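Local coordinates for protein alcohol oxidase (Myceliophthora thermophila, PDB 6F74) that binds FAD and probably acts as an oxygen-dependent oxidase of the vanillyl-alcohol oxidase (VAO) type, at residues A[336-341]-A[353-358]; A[360-363]-A[367-370]. One frame throughout, in Å; residues are numbered along the deposited sequence.

Contact 1: A[336-341]-A[353-358]; sequences VLHQQL and GFWFRS
His-338 and Trp-355 meet at a single point: CE1 of His-338 approaches NE1 of Trp-355 to 3.8 Å, and these two residues make up the whole direct contact between 336-341 and 353-358. The imidazole presents its edge, with the indole nitrogen lying near the imidazole plane, while the indole itself is met obliquely. The His-338 ring and the five-membered ring of Trp-355 stand at 90° to each other, their centroids 5.8 Å apart. CB of Trp-355 points toward the helix, and CG sits between the residue's own backbone N and carbonyl carbon (chi1 65°), which sets the indole so that NE1 reaches the His-338 ring. Packing is closer at the flanks, where Ile-455 of helix 448-458 touches both side chains and Val-470 of the neighbouring strand lies against His-338. Here helix 328-346 rests on the antiparallel sheet to which strand 349-356 belongs.

The direct contact between the two segments is sparse by comparison. The nearest CA atoms, those of His-338 and Gly-353, are 10.2 Å apart, and only 59 Å² is buried in all. A single water completes the contact where the rings do not bond directly: it accepts the indole N-H at 2.8 Å from Trp-355 NE1 and lies 3.1 Å from His-338 NE2, in the plane of the imidazole. The other ring nitrogen, His-338 ND1, bonds to the carbonyl O of Ile-334, one turn back along the same helix.

Both imidazole nitrogens are therefore engaged, one by the helix backbone and one by water, which should restrict rotation of the ring. The polar atoms of this buried pair are satisfied through a solvent molecule and the main chain, so helix and strand are linked by a water bridge between His-338 NE2 and Trp-355 NE1 and not by a direct bond.

Contact 2: A[360-363]-A[367-370]; sequences PGPF and AHSG
Phe-363 meets Ala-367 and Gly-370, and His-368 meets Gly-361, within the long beta-hairpin connection that joins the neighbouring antiparallel strands 349-356 and 370-378; Phe-363, His-368 and Gly-361 account for most of the 291 Å² buried here. Phe-363 closes the loop through its main chain. Its N-H points almost straight at the carbonyl O of Ala-367, with an N to O distance of 2.7 Å and 166° at the hydrogen. The same oxygen also takes a weak bond from Ser-369 N and a CA-H...O contact from Pro-362. The Phe-363 side chain is swung back along the second arm, its CG anti to the backbone N (chi1 -178°), and one rim of the ring runs along the main chain of 369-370. CE2 comes 3.5 Å from Gly-370 O, and the carbonyl carbon of Gly-370 lies in the ring plane at the edge. Phe-359 meets the same ring.

His-368 works on the outer part of the loop. One face of its imidazole covers the Gly-361–Pro-362 peptide: Pro-362 N sits 3.6 Å above the centre of the ring, and Gly-361 C is nearer its rim. Pro-362 CD adds a CH-pi contact over that face, 4.1 Å from the ring centroid and 23° off the normal. Gly-361 is suited to this place, because its backbone angles would jam any CB against the preceding carbonyl, and Gly-370 meets the same demand at the other end of the contact. The second arm is held from outside by Glu-323, whose OE1 takes the N-H of His-368 while OE2 bonds to Ser-369 OG. Beside the imidazole, the carbonyl O of Gly-361 ends 3.2 Å from His-368 CA in a CA-H...O contact.

In the fold
Contact 2 follows contact 1 directly along the chain, and their centres are 15 Å apart. Strand 349-356, whose Trp-355 meets helix 328-346 in contact 1, runs on into the loop of contact 2. The two are tied by a probable hydrogen bond from Phe-356 N to Gly-370 O at 2.9 Å, and Trp-355 CB packs 3.3 Å from the same Gly-370 O. The Phe-356 ring also meets that of Phe-363 edge-to-face. Contact 1 packs a helix on a seven-stranded antiparallel sheet, consistent with the cap (substrate) domain of VAO-type oxidases, and contact 2 lies in the loop linking two of its neighbouring strands. Both sit away from the FAD pocket, their centres about 22 and 27 Å from the centre of the chain.

Contact 1: A[336-341]-A[353-358]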
ATOM      1  N   VAL A 336       1.799 -21.656 -16.754  1.00 22.89           N
ATOM      2  CA  VAL A 336       3.125 -21.740 -17.382  1.00 23.01           C
ATOM      3  C   VAL A 336       3.892 -20.435 -17.208  1.00 22.60           C
ATOM      4  O   VAL A 336       5.060 -20.445 -16.880  1.00 22.71           O
ATOM      5  CB  VAL A 336       3.036 -22.080 -18.904  1.00 23.23           C
ATOM      6  CG1 VAL A 336       4.371 -21.853 -19.617  1.00 23.30           C
ATOM      7  CG2 VAL A 336       2.597 -23.522 -19.108  1.00 23.77           C
ATOM      8  N   LEU A 337       3.214 -19.319 -17.452  1.00 22.20           N
ATOM      9  CA  LEU A 337       3.801 -17.998 -17.349  1.00 21.85           C
ATOM     10  C   LEU A 337       4.326 -17.750 -15.939  1.00 21.73           C
ATOM     11  O   LEU A 337       5.426 -17.210 -15.768  1.00 21.72           O
ATOM     12  CB  LEU A 337       2.771 -16.916 -17.729  1.00 21.51           C
ATOM     13  CG  LEU A 337       3.163 -15.445 -17.531  1.00 21.16           C
ATOM     14  CD1 LEU A 337       2.506 -14.555 -18.581  1.00 21.05           C
ATOM     15  CD2 LEU A 337       2.809 -14.900 -16.140  1.00 20.87           C
ATOM     16  N   HIS A 338       3.523 -18.106 -14.939  1.00 21.70           N
ATOM     17  CA  HIS A 338       3.964 -17.997 -13.554  1.00 21.65           C
ATOM     18  C   HIS A 338       5.273 -18.772 -13.327  1.00 22.07           C
ATOM     19  O   HIS A 338       6.171 -18.275 -12.659  1.00 22.05           O
ATOM     20  CB  HIS A 338       2.879 -18.440 -12.555  1.00 21.66           C
ATOM     21  CG  HIS A 338       1.864 -17.376 -12.254  1.00 21.23           C
ATOM     22  ND1 HIS A 338       0.983 -16.891 -13.192  1.00 21.07           N
ATOM     23  CD2 HIS A 338       1.572 -16.734 -11.101  1.00 20.99           C
ATOM     24  CE1 HIS A 338       0.215 -15.973 -12.641  1.00 20.75           C
ATOM     25  NE2 HIS A 338       0.553 -15.854 -11.371  1.00 20.67           N
ATOM     26  N   GLN A 339       5.381 -19.965 -13.901  1.00 22.50           N
ATOM     27  CA  GLN A 339       6.626 -20.755 -13.802  1.00 22.98           C
ATOM     28  C   GLN A 339       7.859 -20.101 -14.436  1.00 22.99           C
ATOM     29  O   GLN A 339       8.985 -20.468 -14.089  1.00 23.37           O
ATOM     30  CB  GLN A 339       6.450 -22.129 -14.442  1.00 23.47           C
ATOM     31  CG  GLN A 339       5.424 -23.029 -13.784  1.00 23.68           C
ATOM     32  CD  GLN A 339       5.438 -24.412 -14.411  1.00 24.27           C
ATOM     33  OE1 GLN A 339       4.947 -24.597 -15.510  1.00 24.29           O
ATOM     34  NE2 GLN A 339       5.994 -25.379 -13.711  1.00 24.81           N
ATOM     35  N   GLN A 340       7.648 -19.191 -15.395  1.00 22.67           N
ATOM     36  CA  GLN A 340       8.743 -18.520 -16.075  1.00 22.74           C
ATOM     37  C   GLN A 340       9.235 -17.257 -15.359  1.00 22.49           C
ATOM     38  O   GLN A 340      10.286 -16.704 -15.732  1.00 22.65           O
ATOM     39  CB  GLN A 340       8.333 -18.135 -17.488  1.00 22.62           C
ATOM     40  CG  GLN A 340       7.880 -19.274 -18.359  1.00 22.89           C
ATOM     41  CD  GLN A 340       8.902 -20.407 -18.407  1.00 23.45           C
ATOM     42  OE1 GLN A 340      10.104 -20.176 -18.568  1.00 23.68           O
ATOM     43  NE2 GLN A 340       8.426 -21.625 -18.244  1.00 23.74           N
ATOM     44  N   LEU A 341       8.505 -16.808 -14.334  1.00 22.15           N
ATOM     45  CA  LEU A 341       8.809 -15.514 -13.741  1.00 21.88           C
ATOM     46  C   LEU A 341      10.166 -15.428 -13.087  1.00 22.22           C
ATOM     47  O   LEU A 341      10.836 -14.394 -13.213  1.00 22.20           O
ATOM     48  CB  LEU A 341       7.681 -15.044 -12.769  1.00 21.46           C
ATOM     49  CG  LEU A 341       6.330 -14.746 -13.429  1.00 21.13           C
ATOM     50  CD1 LEU A 341       5.381 -14.183 -12.381  1.00 20.78           C
ATOM     51  CD2 LEU A 341       6.441 -13.817 -14.633  1.00 21.03           C
ATOM     52  N   GLY A 353       1.570  -7.656 -13.939  1.00 19.42           N
ATOM     53  CA  GLY A 353       0.667  -8.435 -14.787  1.00 19.53           C
ATOM     54  C   GLY A 353      -0.689  -8.581 -14.142  1.00 19.41           C
ATOM     55  O   GLY A 353      -0.795  -8.604 -12.908  1.00 19.26           O
ATOM     56  N   PHE A 354      -1.712  -8.683 -14.995  1.00 19.54           N
ATOM     57  CA  PHE A 354      -3.109  -8.598 -14.597  1.00 19.51           C
ATOM     58  C   PHE A 354      -3.874  -9.638 -15.384  1.00 19.80           C
ATOM     59  O   PHE A 354      -3.658  -9.750 -16.573  1.00 19.99           O
ATOM     60  CB  PHE A 354      -3.689  -7.213 -14.958  1.00 19.46           C
ATOM     61  CG  PHE A 354      -3.018  -6.070 -14.261  1.00 19.24           C
ATOM     62  CD1 PHE A 354      -1.839  -5.517 -14.771  1.00 19.27           C
ATOM     63  CD2 PHE A 354      -3.544  -5.542 -13.091  1.00 19.04           C
ATOM     64  CE1 PHE A 354      -1.201  -4.454 -14.122  1.00 19.14           C
ATOM     65  CE2 PHE A 354      -2.907  -4.473 -12.448  1.00 18.87           C
ATOM     66  CZ  PHE A 354      -1.733  -3.928 -12.966  1.00 18.93           C
ATOM     67  N   TRP A 355      -4.791 -10.352 -14.755  1.00 19.90           N
ATOM     68  CA  TRP A 355      -5.531 -11.367 -15.477  1.00 20.26           C
ATOM     69  C   TRP A 355      -6.866 -11.691 -14.829  1.00 20.42           C
ATOM     70  O   TRP A 355      -7.070 -11.457 -13.621  1.00 20.25           O
ATOM     71  CB  TRP A 355      -4.685 -12.642 -15.678  1.00 20.43           C
ATOM     72  CG  TRP A 355      -4.292 -13.427 -14.415  1.00 20.40           C
ATOM     73  CD1 TRP A 355      -3.177 -13.269 -13.682  1.00 20.20           C
ATOM     74  CD2 TRP A 355      -5.011 -14.525 -13.819  1.00 20.69           C
ATOM     75  NE1 TRP A 355      -3.151 -14.166 -12.628  1.00 20.33           N
ATOM     76  CE2 TRP A 355      -4.263 -14.960 -12.704  1.00 20.63           C
ATOM     77  CE3 TRP A 355      -6.215 -15.171 -14.116  1.00 21.06           C
ATOM     78  CZ2 TRP A 355      -4.692 -15.992 -11.871  1.00 20.93           C
ATOM     79  CZ3 TRP A 355      -6.641 -16.208 -13.285  1.00 21.36           C
ATOM     80  CH2 TRP A 355      -5.883 -16.608 -12.181  1.00 21.29           C
ATOM     81  N   PHE A 356      -7.740 -12.248 -15.652  1.00 20.81           N
ATOM     82  CA  PHE A 356      -9.125 -12.507 -15.296  1.00 21.11           C
ATOM     83  C   PHE A 356      -9.543 -13.781 -15.977  1.00 21.60           C
ATOM     84  O   PHE A 356      -9.357 -13.927 -17.197  1.00 21.78           O
ATOM     85  CB  PHE A 356     -10.067 -11.381 -15.785  1.00 21.18           C
ATOM     86  CG  PHE A 356      -9.935 -10.115 -15.020  1.00 20.79           C
ATOM     87  CD1 PHE A 356     -10.665  -9.924 -13.857  1.00 20.75           C
ATOM     88  CD2 PHE A 356      -9.062  -9.110 -15.457  1.00 20.51           C
ATOM     89  CE1 PHE A 356     -10.511  -8.753 -13.119  1.00 20.40           C
ATOM     90  CE2 PHE A 356      -8.921  -7.950 -14.716  1.00 20.19           C
ATOM     91  CZ  PHE A 356      -9.646  -7.763 -13.555  1.00 20.13           C
ATOM     92  N   ARG A 357     -10.123 -14.681 -15.215  1.00 21.88           N
ATOM     93  CA  ARG A 357     -10.819 -15.838 -15.792  1.00 22.48           C
ATOM     94  C   ARG A 357     -12.072 -15.422 -16.530  1.00 22.86           C
ATOM     95  O   ARG A 357     -12.413 -15.966 -17.559  1.00 23.29           O
ATOM     96  CB  ARG A 357     -11.226 -16.824 -14.713  1.00 22.78           C
ATOM     97  CG  ARG A 357     -11.525 -18.179 -15.355  1.00 23.42           C
ATOM     98  CD  ARG A 357     -12.754 -18.903 -14.836  1.00 24.04           C
ATOM     99  NE  ARG A 357     -12.454 -19.627 -13.623  1.00 24.11           N
ATOM    100  CZ  ARG A 357     -12.083 -20.902 -13.550  1.00 24.52           C
ATOM    101  NH1 ARG A 357     -11.987 -21.686 -14.613  1.00 24.91           N
ATOM    102  NH2 ARG A 357     -11.822 -21.381 -12.322  1.00 24.58           N
ATOM    103  N   SER A 358     -12.762 -14.451 -15.968  1.00 22.73           N
ATOM    104  CA  SER A 358     -13.936 -13.852 -16.620  1.00 23.10           C
ATOM    105  C   SER A 358     -14.002 -12.414 -16.176  1.00 22.69           C
ATOM    106  O   SER A 358     -13.649 -12.105 -15.033  1.00 22.30           O
ATOM    107  CB  SER A 358     -15.206 -14.580 -16.161  1.00 23.71           C
ATOM    108  OG  SER A 358     -15.437 -14.263 -14.800  1.00 23.50           O
TER
HETATM  109  O   HOH W   1      -1.582 -13.915 -10.276  1.00 12.21           O

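Contact 2: A[360-363]-A[367-370]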
ATOM      1  N   PRO A 360     -16.386  -8.518 -16.804  1.00 23.04           N
ATOM      2  CA  PRO A 360     -17.707  -8.103 -17.318  1.00 23.68           C
ATOM      3  C   PRO A 360     -17.637  -7.286 -18.610  1.00 23.88           C
ATOM      4  O   PRO A 360     -18.259  -6.253 -18.712  1.00 24.10           O
ATOM      5  CB  PRO A 360     -18.304  -7.302 -16.151  1.00 23.58           C
ATOM      6  CG  PRO A 360     -17.119  -6.760 -15.438  1.00 22.81           C
ATOM      7  CD  PRO A 360     -16.017  -7.786 -15.576  1.00 22.51           C
ATOM      8  N   GLY A 361     -16.967  -7.791 -19.624  1.00 23.90           N
ATOM      9  CA  GLY A 361     -16.779  -7.057 -20.856  1.00 24.10           C
ATOM     10  C   GLY A 361     -15.451  -7.411 -21.457  1.00 23.74           C
ATOM     11  O   GLY A 361     -14.728  -8.212 -20.909  1.00 23.36           O
ATOM     12  N   PRO A 362     -15.146  -6.821 -22.613  1.00 23.93           N
ATOM     13  CA  PRO A 362     -13.890  -7.143 -23.282  1.00 23.67           C
ATOM     14  C   PRO A 362     -12.699  -6.771 -22.408  1.00 22.96           C
ATOM     15  O   PRO A 362     -12.633  -5.666 -21.879  1.00 22.74           O
ATOM     16  CB  PRO A 362     -13.917  -6.307 -24.553  1.00 24.06           C
ATOM     17  CG  PRO A 362     -15.024  -5.320 -24.385  1.00 24.42           C
ATOM     18  CD  PRO A 362     -15.990  -5.875 -23.377  1.00 24.49           C
ATOM     19  N   PHE A 363     -11.785  -7.721 -22.235  1.00 22.66           N
ATOM     20  CA  PHE A 363     -10.567  -7.471 -21.518  1.00 22.09           C
ATOM     21  C   PHE A 363      -9.370  -7.481 -22.484  1.00 22.05           C
ATOM     22  O   PHE A 363      -8.646  -6.506 -22.555  1.00 21.86           O
ATOM     23  CB  PHE A 363     -10.405  -8.464 -20.367  1.00 21.81           C
ATOM     24  CG  PHE A 363      -9.181  -8.214 -19.549  1.00 21.28           C
ATOM     25  CD1 PHE A 363      -9.026  -7.024 -18.892  1.00 21.00           C
ATOM     26  CD2 PHE A 363      -8.179  -9.152 -19.468  1.00 21.13           C
ATOM     27  CE1 PHE A 363      -7.891  -6.759 -18.158  1.00 20.58           C
ATOM     28  CE2 PHE A 363      -7.035  -8.905 -18.732  1.00 20.73           C
ATOM     29  CZ  PHE A 363      -6.896  -7.714 -18.073  1.00 20.45           C
ATOM     30  N   ALA A 367     -12.087 -10.624 -26.402  1.00 24.26           N
ATOM     31  CA  ALA A 367     -12.410 -11.653 -25.415  1.00 24.19           C
ATOM     32  C   ALA A 367     -12.714 -11.018 -24.065  1.00 23.82           C
ATOM     33  O   ALA A 367     -12.036 -10.072 -23.638  1.00 23.35           O
ATOM     34  CB  ALA A 367     -11.245 -12.621 -25.283  1.00 23.89           C
ATOM     35  N   HIS A 368     -13.731 -11.554 -23.389  1.00 24.08           N
ATOM     36  CA  HIS A 368     -14.105 -11.089 -22.036  1.00 23.78           C
ATOM     37  C   HIS A 368     -13.291 -11.828 -20.957  1.00 23.32           C
ATOM     38  O   HIS A 368     -13.828 -12.251 -19.914  1.00 23.35           O
ATOM     39  CB  HIS A 368     -15.621 -11.284 -21.791  1.00 24.37           C
ATOM     40  CG  HIS A 368     -16.509 -10.451 -22.671  1.00 24.88           C
ATOM     41  ND1 HIS A 368     -16.180 -10.115 -23.968  1.00 25.07           N
ATOM     42  CD2 HIS A 368     -17.719  -9.887 -22.442  1.00 25.30           C
ATOM     43  CE1 HIS A 368     -17.141  -9.377 -24.498  1.00 25.60           C
ATOM     44  NE2 HIS A 368     -18.066  -9.186 -23.578  1.00 25.74           N
ATOM     45  N   SER A 369     -11.992 -11.970 -21.205  1.00 22.95           N
ATOM     46  CA  SER A 369     -11.068 -12.627 -20.271  1.00 22.56           C
ATOM     47  C   SER A 369      -9.647 -12.492 -20.838  1.00 22.26           C
ATOM     48  O   SER A 369      -9.452 -12.039 -21.973  1.00 22.40           O
ATOM     49  CB  SER A 369     -11.394 -14.120 -20.108  1.00 22.94           C
ATOM     50  OG  SER A 369     -11.190 -14.792 -21.315  1.00 23.28           O
ATOM     51  N   GLY A 370      -8.670 -12.898 -20.050  1.00 21.92           N
ATOM     52  CA  GLY A 370      -7.297 -12.920 -20.509  1.00 21.72           C
ATOM     53  C   GLY A 370      -6.284 -12.464 -19.494  1.00 21.24           C
ATOM     54  O   GLY A 370      -6.585 -12.305 -18.315  1.00 21.05           O
TER